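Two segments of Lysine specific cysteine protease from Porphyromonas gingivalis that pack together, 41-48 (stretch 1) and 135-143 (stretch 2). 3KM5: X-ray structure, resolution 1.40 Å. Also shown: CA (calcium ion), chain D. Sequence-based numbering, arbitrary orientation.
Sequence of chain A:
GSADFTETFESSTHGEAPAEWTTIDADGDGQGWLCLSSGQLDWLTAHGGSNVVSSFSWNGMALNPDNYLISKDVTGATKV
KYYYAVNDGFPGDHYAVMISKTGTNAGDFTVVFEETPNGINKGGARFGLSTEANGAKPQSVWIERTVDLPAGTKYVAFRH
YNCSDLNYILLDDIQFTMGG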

# COMPACT_ATOMS: atom_id res chain seq x y z
N LEU A 41 15.89 -5.76 1.70
CA LEU A 41 15.49 -6.58 0.57
C LEU A 41 16.19 -6.09 -0.67
O LEU A 41 15.99 -4.95 -1.10
CB LEU A 41 13.98 -6.51 0.35
CG LEU A 41 13.11 -7.13 1.44
CD1 LEU A 41 11.66 -6.78 1.10
CD2 LEU A 41 13.29 -8.62 1.53
N ASP A 42 17.02 -6.95 -1.26
CA ASP A 42 17.80 -6.57 -2.43
C ASP A 42 16.90 -6.16 -3.59
O ASP A 42 17.24 -5.23 -4.34
CB ASP A 42 18.74 -7.70 -2.86
N TRP A 43 15.73 -6.80 -3.72
CA TRP A 43 14.83 -6.57 -4.87
C TRP A 43 14.09 -5.24 -4.84
O TRP A 43 13.64 -4.76 -5.86
CB TRP A 43 13.81 -7.72 -5.04
CG TRP A 43 12.81 -7.98 -3.92
CD1 TRP A 43 12.93 -8.91 -2.94
CD2 TRP A 43 11.53 -7.35 -3.72
NE1 TRP A 43 11.82 -8.89 -2.12
CE2 TRP A 43 10.95 -7.94 -2.59
CE3 TRP A 43 10.84 -6.33 -4.38
CZ2 TRP A 43 9.69 -7.55 -2.11
CZ3 TRP A 43 9.58 -5.96 -3.92
CH2 TRP A 43 9.03 -6.56 -2.79
N LEU A 44 14.02 -4.64 -3.67
CA LEU A 44 13.19 -3.46 -3.46
C LEU A 44 13.95 -2.14 -3.66
O LEU A 44 15.06 -1.97 -3.13
CB LEU A 44 12.67 -3.53 -2.04
CG LEU A 44 11.80 -2.35 -1.57
CD1 LEU A 44 10.46 -2.32 -2.34
CD2 LEU A 44 11.61 -2.41 -0.07
N THR A 45 13.31 -1.20 -4.37
CA THR A 45 13.70 0.20 -4.39
C THR A 45 12.47 1.04 -4.04
O THR A 45 11.42 0.90 -4.65
CB THR A 45 14.24 0.62 -5.77
OG1 THR A 45 15.30 -0.27 -6.13
CG2 THR A 45 14.80 2.05 -5.74
N ALA A 46 12.62 1.91 -3.05
CA ALA A 46 11.53 2.81 -2.65
C ALA A 46 11.35 3.94 -3.63
O ALA A 46 12.29 4.27 -4.38
CB ALA A 46 11.82 3.39 -1.27
N HIS A 47 10.19 4.58 -3.58
CA HIS A 47 9.96 5.76 -4.41
C HIS A 47 10.81 6.92 -3.88
O HIS A 47 11.43 7.67 -4.64
CB HIS A 47 8.51 6.20 -4.37
CG HIS A 47 8.23 7.39 -5.21
ND1 HIS A 47 7.91 8.63 -4.70
CD2 HIS A 47 8.25 7.53 -6.56
CE1 HIS A 47 7.77 9.49 -5.69
NE2 HIS A 47 7.94 8.85 -6.83
N GLY A 48 10.82 7.05 -2.55
CA GLY A 48 11.69 8.00 -1.88
C GLY A 48 12.37 7.38 -0.68
O GLY A 48 11.81 6.55 0.00
N GLY A 135 19.58 -11.47 -6.36
CA GLY A 135 19.88 -10.20 -7.02
C GLY A 135 18.90 -9.71 -8.07
O GLY A 135 19.04 -8.57 -8.54
N ALA A 136 17.90 -10.52 -8.43
CA ALA A 136 16.86 -10.10 -9.38
C ALA A 136 16.02 -8.96 -8.79
O ALA A 136 15.90 -8.83 -7.57
CB ALA A 136 15.96 -11.25 -9.75
N LYS A 137 15.52 -8.10 -9.67
CA LYS A 137 14.64 -7.00 -9.23
C LYS A 137 13.49 -6.94 -10.18
O LYS A 137 13.68 -7.03 -11.39
CB LYS A 137 15.37 -5.64 -9.18
CG LYS A 137 16.49 -5.54 -8.16
CD LYS A 137 17.11 -4.13 -8.15
CE LYS A 137 16.71 -3.30 -6.92
NZ LYS A 137 15.28 -2.94 -6.84
N PRO A 138 12.26 -6.75 -9.65
CA PRO A 138 11.11 -6.83 -10.50
C PRO A 138 11.04 -5.64 -11.43
O PRO A 138 11.60 -4.57 -11.15
CB PRO A 138 9.93 -6.74 -9.53
CG PRO A 138 10.47 -6.04 -8.35
CD PRO A 138 11.89 -6.54 -8.24
N GLN A 139 10.35 -5.85 -12.55
CA GLN A 139 9.91 -4.76 -13.38
C GLN A 139 8.80 -4.13 -12.55
O GLN A 139 7.81 -4.80 -12.25
CB GLN A 139 9.38 -5.27 -14.73
N SER A 140 9.01 -2.89 -12.12
CA SER A 140 8.15 -2.25 -11.09
C SER A 140 8.30 -0.72 -11.16
O SER A 140 9.24 -0.16 -10.61
CB SER A 140 8.53 -2.81 -9.70
OG SER A 140 7.61 -2.46 -8.67
N VAL A 141 7.37 -0.07 -11.84
CA VAL A 141 7.38 1.38 -12.08
C VAL A 141 6.48 2.10 -11.04
O VAL A 141 5.39 1.60 -10.74
CB VAL A 141 6.83 1.68 -13.50
CG1 VAL A 141 6.70 3.18 -13.76
CG2 VAL A 141 7.70 1.01 -14.58
N TRP A 142 6.92 3.25 -10.50
CA TRP A 142 6.06 4.02 -9.54
C TRP A 142 5.07 4.90 -10.27
O TRP A 142 5.44 5.66 -11.17
CB TRP A 142 6.92 4.88 -8.62
CG TRP A 142 7.65 4.05 -7.68
CD1 TRP A 142 8.91 3.51 -7.85
CD2 TRP A 142 7.17 3.54 -6.44
NE1 TRP A 142 9.24 2.76 -6.75
CE2 TRP A 142 8.17 2.71 -5.90
CE3 TRP A 142 5.97 3.68 -5.74
CZ2 TRP A 142 8.03 2.07 -4.68
CZ3 TRP A 142 5.84 3.03 -4.52
CH2 TRP A 142 6.87 2.26 -4.00
N ILE A 143 3.81 4.80 -9.86
CA ILE A 143 2.69 5.44 -10.55
C ILE A 143 2.01 6.43 -9.61
O ILE A 143 1.65 6.06 -8.49
CB ILE A 143 1.68 4.37 -10.95
CG1 ILE A 143 2.34 3.36 -11.92
CG2 ILE A 143 0.43 4.99 -11.58
CD1 ILE A 143 2.87 3.99 -13.13
CA CA D . 9.80 6.18 1.38
O HOH W 1 9.72 8.49 0.87

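Where two irregular segments pack without forming a sheet or a helix pair, side chains can do much of the work, often by bonding to backbone atoms, and their rotamers record how. This contact from the lysine-specific cysteine protease is a compact example. The touching parts run in nearly the same direction, 9° apart, yet no backbone-to-backbone hydrogen bond joins them; 442 Å² is buried, both sides summed, with Trp-142, Trp-43, Lys-137 and His-47 the largest contributors.

The anchor is Lys-137. Its CA-to-CB bond points sideways, but its end comes nearer the other segment. It starts conventionally, with chi1 m and chi2 t, but chi3 lies at 106°, between the usual wells, and chi4 is m. In this conformation Lys-137 NZ reaches two acceptors, donating hydrogen bonds to Trp-43 O at 2.6 Å and to Thr-45 OG1 at 2.8 Å. The Thr-45 m rotamer (chi1 −55°) sets OG1 where the ammonium can meet it. Asp-42 contributes through its backbone, its O lying 3.3 Å from Lys-137 CE; its side chain is not modelled beyond CB.

A type I turn from Leu-41 to Leu-44, with Leu-44 N bonded to Leu-41 O at 3.3 Å, carries Trp-43 within this region. Trp-43 adopts p (chi1 63°), and its indole NE1 is satisfied elsewhere in the structure. Trp-43 CB makes an apolar contact with Pro-138 CD at 3.9 Å and also lies 3.5 Å from Ala-136 O. The Trp-43 ring takes part too, lying obliquely to the proline, with Trp-43 CE3 4.0 Å from Pro-138 CG. Pro-138, directed toward the other segment, also brings CD to 3.4 Å from Trp-43 O, so the same carbonyl that accepts the lysine bond is flanked by the proline ring.

At the far end, Trp-142 points toward its neighbours and, with chi1 m and chi2 91°, lays a broad indole beside residues 45 to 47. The backbone puts His-47 CB over one face of the Trp-142 indole, 3.7 Å from the centroid of the six-membered ring and 15° off the normal, a good CH-pi contact; chi1 t (−179°) decides where the imidazole goes from there. The imidazole itself meets the indole obliquely, its plane at 55° to that of the five-membered ring, while His-47 CD2 comes within 3.6 Å of Trp-142 CB. Thr-45 O lies at the indole's edge, 3.6 Å from Trp-142 NE1.

The general lesson is that a rotamer is best read together with its contacts.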